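Putative acetyltransferase (Nocardia farcinica, PDB 3D9W) probably transfers an acetyl group to arylamine substrates, acting as an arylamine N-acetyltransferase. Local coordinates at residues E15-R24 against L66-H75. Residues are numbered along the deposited sequence; the frame is centred on the assembly and turned at random.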
loop_
_atom_site.group_PDB
_atom_site.type_symbol
_atom_site.label_atom_id
_atom_site.label_comp_id
_atom_site.label_asym_id
_atom_site.label_seq_id
_atom_site.Cartn_x
_atom_site.Cartn_y
_atom_site.Cartn_z
ATOM N N GLU A 15 -15.220 -8.510 12.014
ATOM C CA GLU A 15 -15.865 -7.272 11.589
ATOM C C GLU A 15 -15.832 -6.974 10.100
ATOM O O GLU A 15 -16.355 -5.949 9.675
ATOM C CB GLU A 15 -15.241 -6.086 12.316
ATOM C CG GLU A 15 -15.143 -6.259 13.816
ATOM C CD GLU A 15 -14.361 -5.138 14.455
ATOM O OE1 GLU A 15 -14.845 -3.985 14.428
ATOM O OE2 GLU A 15 -13.255 -5.412 14.975
ATOM N N LEU A 16 -15.222 -7.855 9.312
ATOM C CA LEU A 16 -15.108 -7.657 7.860
ATOM C C LEU A 16 -16.234 -8.300 7.065
ATOM O O LEU A 16 -16.648 -9.423 7.344
ATOM C CB LEU A 16 -13.778 -8.225 7.350
ATOM C CG LEU A 16 -13.525 -8.227 5.838
ATOM C CD1 LEU A 16 -13.098 -6.844 5.378
ATOM C CD2 LEU A 16 -12.448 -9.243 5.500
ATOM N N ASP A 17 -16.744 -7.582 6.074
ATOM C CA ASP A 17 -17.783 -8.150 5.226
ATOM C C ASP A 17 -16.973 -8.819 4.128
ATOM O O ASP A 17 -16.682 -8.212 3.098
ATOM C CB ASP A 17 -18.668 -7.064 4.625
ATOM C CG ASP A 17 -19.784 -7.639 3.770
ATOM O OD1 ASP A 17 -19.570 -8.692 3.117
ATOM O OD2 ASP A 17 -20.875 -7.029 3.742
ATOM N N LEU A 18 -16.596 -10.070 4.363
ATOM C CA LEU A 18 -15.778 -10.793 3.413
ATOM C C LEU A 18 -16.299 -10.736 1.984
ATOM O O LEU A 18 -15.533 -10.526 1.033
ATOM C CB LEU A 18 -15.633 -12.253 3.836
ATOM C CG LEU A 18 -14.563 -13.010 3.039
ATOM C CD1 LEU A 18 -13.170 -12.454 3.360
ATOM C CD2 LEU A 18 -14.634 -14.482 3.371
ATOM N N ASP A 19 -17.600 -10.905 1.824
ATOM C CA ASP A 19 -18.181 -10.910 0.489
ATOM C C ASP A 19 -18.197 -9.549 -0.199
ATOM O O ASP A 19 -17.985 -9.454 -1.403
ATOM C CB ASP A 19 -19.564 -11.539 0.575
ATOM C CG ASP A 19 -19.512 -12.919 1.223
ATOM O OD1 ASP A 19 -19.056 -13.880 0.554
ATOM O OD2 ASP A 19 -19.895 -13.029 2.417
ATOM N N ALA A 20 -18.434 -8.491 0.558
ATOM C CA ALA A 20 -18.413 -7.173 -0.045
ATOM C C ALA A 20 -16.990 -6.965 -0.569
ATOM O O ALA A 20 -16.780 -6.612 -1.727
ATOM C CB ALA A 20 -18.752 -6.115 0.996
ATOM N N TYR A 21 -16.014 -7.209 0.299
ATOM C CA TYR A 21 -14.608 -7.052 -0.040
ATOM C C TYR A 21 -14.161 -7.867 -1.256
ATOM O O TYR A 21 -13.664 -7.306 -2.236
ATOM C CB TYR A 21 -13.731 -7.421 1.165
ATOM C CG TYR A 21 -12.258 -7.366 0.869
ATOM C CD1 TYR A 21 -11.595 -6.142 0.719
ATOM C CD2 TYR A 21 -11.533 -8.538 0.665
ATOM C CE1 TYR A 21 -10.235 -6.092 0.368
ATOM C CE2 TYR A 21 -10.177 -8.499 0.309
ATOM C CZ TYR A 21 -9.539 -7.279 0.163
ATOM O OH TYR A 21 -8.215 -7.270 -0.192
ATOM N N LEU A 22 -14.316 -9.185 -1.188
ATOM C CA LEU A 22 -13.900 -10.052 -2.288
ATOM C C LEU A 22 -14.564 -9.659 -3.606
ATOM O O LEU A 22 -13.964 -9.779 -4.686
ATOM C CB LEU A 22 -14.207 -11.516 -1.952
ATOM C CG LEU A 22 -13.447 -12.034 -0.732
ATOM C CD1 LEU A 22 -13.795 -13.493 -0.496
ATOM C CD2 LEU A 22 -11.952 -11.864 -0.946
ATOM N N ALA A 23 -15.798 -9.173 -3.503
ATOM C CA ALA A 23 -16.552 -8.744 -4.669
ATOM C C ALA A 23 -15.936 -7.472 -5.216
ATOM O O ALA A 23 -15.799 -7.295 -6.421
ATOM C CB ALA A 23 -17.996 -8.491 -4.292
ATOM N N ARG A 24 -15.548 -6.590 -4.312
ATOM C CA ARG A 24 -14.968 -5.320 -4.697
ATOM C C ARG A 24 -13.622 -5.430 -5.414
ATOM O O ARG A 24 -13.344 -4.638 -6.309
ATOM C CB ARG A 24 -14.840 -4.428 -3.459
ATOM C CG ARG A 24 -14.553 -2.979 -3.764
ATOM C CD ARG A 24 -13.070 -2.718 -3.842
ATOM N NE ARG A 24 -12.791 -1.333 -4.203
ATOM C CZ ARG A 24 -12.703 -0.891 -5.450
ATOM N NH1 ARG A 24 -12.868 -1.724 -6.469
ATOM N NH2 ARG A 24 -12.442 0.387 -5.673
ATOM N N LEU A 66 -12.109 -1.129 10.944
ATOM C CA LEU A 66 -12.684 -1.752 9.761
ATOM C C LEU A 66 -13.961 -1.076 9.288
ATOM O O LEU A 66 -14.249 -1.047 8.097
ATOM C CB LEU A 66 -12.933 -3.234 10.019
ATOM C CG LEU A 66 -11.642 -4.037 9.992
ATOM C CD1 LEU A 66 -11.872 -5.447 10.500
ATOM C CD2 LEU A 66 -11.133 -4.055 8.557
ATOM N N ALA A 67 -14.730 -0.530 10.214
ATOM C CA ALA A 67 -15.955 0.144 9.831
ATOM C C ALA A 67 -15.631 1.159 8.740
ATOM O O ALA A 67 -16.081 1.029 7.605
ATOM C CB ALA A 67 -16.558 0.841 11.026
ATOM N N THR A 68 -14.831 2.159 9.078
ATOM C CA THR A 68 -14.469 3.178 8.109
ATOM C C THR A 68 -13.768 2.593 6.883
ATOM O O THR A 68 -14.155 2.874 5.745
ATOM C CB THR A 68 -13.557 4.233 8.733
ATOM O OG1 THR A 68 -14.072 4.608 10.016
ATOM C CG2 THR A 68 -13.512 5.469 7.852
ATOM N N LEU A 69 -12.742 1.778 7.113
ATOM C CA LEU A 69 -11.996 1.168 6.018
ATOM C C LEU A 69 -12.898 0.503 4.986
ATOM O O LEU A 69 -12.579 0.494 3.798
ATOM C CB LEU A 69 -11.004 0.132 6.542
ATOM C CG LEU A 69 -9.814 0.579 7.388
ATOM C CD1 LEU A 69 -8.854 -0.606 7.505
ATOM C CD2 LEU A 69 -9.103 1.765 6.749
ATOM N N GLN A 70 -14.019 -0.056 5.432
ATOM C CA GLN A 70 -14.934 -0.712 4.513
ATOM C C GLN A 70 -15.868 0.255 3.806
ATOM O O GLN A 70 -16.196 0.053 2.644
ATOM C CB GLN A 70 -15.760 -1.765 5.246
ATOM C CG GLN A 70 -14.958 -2.962 5.692
ATOM C CD GLN A 70 -15.828 -4.067 6.256
ATOM O OE1 GLN A 70 -16.642 -4.661 5.548
ATOM N NE2 GLN A 70 -15.663 -4.346 7.540
ATOM N N ASP A 71 -16.306 1.301 4.494
ATOM C CA ASP A 71 -17.211 2.257 3.859
ATOM C C ASP A 71 -16.473 3.129 2.841
ATOM O O ASP A 71 -17.072 3.641 1.890
ATOM C CB ASP A 71 -17.902 3.157 4.908
ATOM C CG ASP A 71 -18.963 2.407 5.739
ATOM O OD1 ASP A 71 -19.749 1.613 5.164
ATOM O OD2 ASP A 71 -19.026 2.628 6.970
ATOM N N LYS A 72 -15.166 3.273 3.046
ATOM C CA LYS A 72 -14.311 4.084 2.189
ATOM C C LYS A 72 -13.710 3.303 1.013
ATOM O O LYS A 72 -13.856 3.696 -0.149
ATOM C CB LYS A 72 -13.190 4.673 3.041
ATOM C CG LYS A 72 -12.280 5.652 2.335
ATOM C CD LYS A 72 -11.211 6.133 3.298
ATOM C CE LYS A 72 -10.361 7.249 2.736
ATOM N NZ LYS A 72 -9.403 7.712 3.770
ATOM N N LEU A 73 -13.053 2.186 1.321
ATOM C CA LEU A 73 -12.394 1.368 0.304
ATOM C C LEU A 73 -13.233 0.319 -0.412
ATOM O O LEU A 73 -12.881 -0.096 -1.517
ATOM C CB LEU A 73 -11.171 0.686 0.915
ATOM C CG LEU A 73 -10.234 1.604 1.693
ATOM C CD1 LEU A 73 -8.952 0.863 1.985
ATOM C CD2 LEU A 73 -9.951 2.854 0.893
ATOM N N VAL A 74 -14.329 -0.117 0.204
ATOM C CA VAL A 74 -15.184 -1.133 -0.409
ATOM C C VAL A 74 -16.521 -0.584 -0.894
ATOM O O VAL A 74 -17.077 -1.087 -1.868
ATOM C CB VAL A 74 -15.460 -2.319 0.571
ATOM C CG1 VAL A 74 -16.440 -3.306 -0.058
ATOM C CG2 VAL A 74 -14.158 -3.030 0.919
ATOM N N HIS A 75 -17.037 0.448 -0.235
ATOM C CA HIS A 75 -18.332 0.999 -0.632
ATOM C C HIS A 75 -18.313 2.404 -1.199
ATOM O O HIS A 75 -19.364 3.023 -1.339
ATOM C CB HIS A 75 -19.292 0.969 0.552
ATOM C CG HIS A 75 -19.446 -0.384 1.150
ATOM N ND1 HIS A 75 -19.939 -1.454 0.438
ATOM C CD2 HIS A 75 -19.124 -0.859 2.375
ATOM C CE1 HIS A 75 -19.911 -2.534 1.199
ATOM N NE2 HIS A 75 -19.420 -2.200 2.379
HETATM O O HOH W 1 -15.593 -2.276 12.811
HETATM O O HOH W 2 -12.533 1.818 -3.317
#
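Glu15 and Leu66 face each other where the loop residues 15-17 meet the start of helix 66-73, their CA atoms 6.6 Å apart, and at the other end Tyr21 lies beside Val74, with 6.0 Å between CA atoms. Both segments run in the same general direction; the first passes through an inverse gamma turn centred on Asp17 and enters a helix at Leu18. Gln70 joins the loop by both ends of its amide. Its CG, anti to the carbonyl carbon (chi1 -69°), leads an extended chain across to residues 15-17, where NE2 donates to Glu15 O at 2.8 Å, in the amide plane, and OE1 accepts from Asp17 N at 3.0 Å, the donor lying above the carbonyl plane. This buried amide therefore satisfies two backbone groups of the loop, while Leu16 CD1 rests against Gln70 CD. Asp17 in turn N-caps the helix, its OD1 taking Ala20 N at 2.8 Å. Further along, Val74 splays its methyls: CG1 packs on Ala20 CB, and CG2 meets the edge of the Tyr21 ring at CD1, 4.0 Å away. Tyr21 OH is hydrogen-bonded to His45 ND1. Arg24, bent at chi2 (-89°), lays its CG by Val74 O and sends NE to Leu73 O at 3.0 Å, almost in line with that carbonyl; a water accepts from Arg24 NH2 and lies within hydrogen-bonding distance of the same oxygen. With Leu16 and Tyr21 also resting on helix 82-95, the N-capped helix 18-25 packs on the C-terminal end of helix 66-73 in the helical N-terminal region of the arylamine N-acetyltransferase fold.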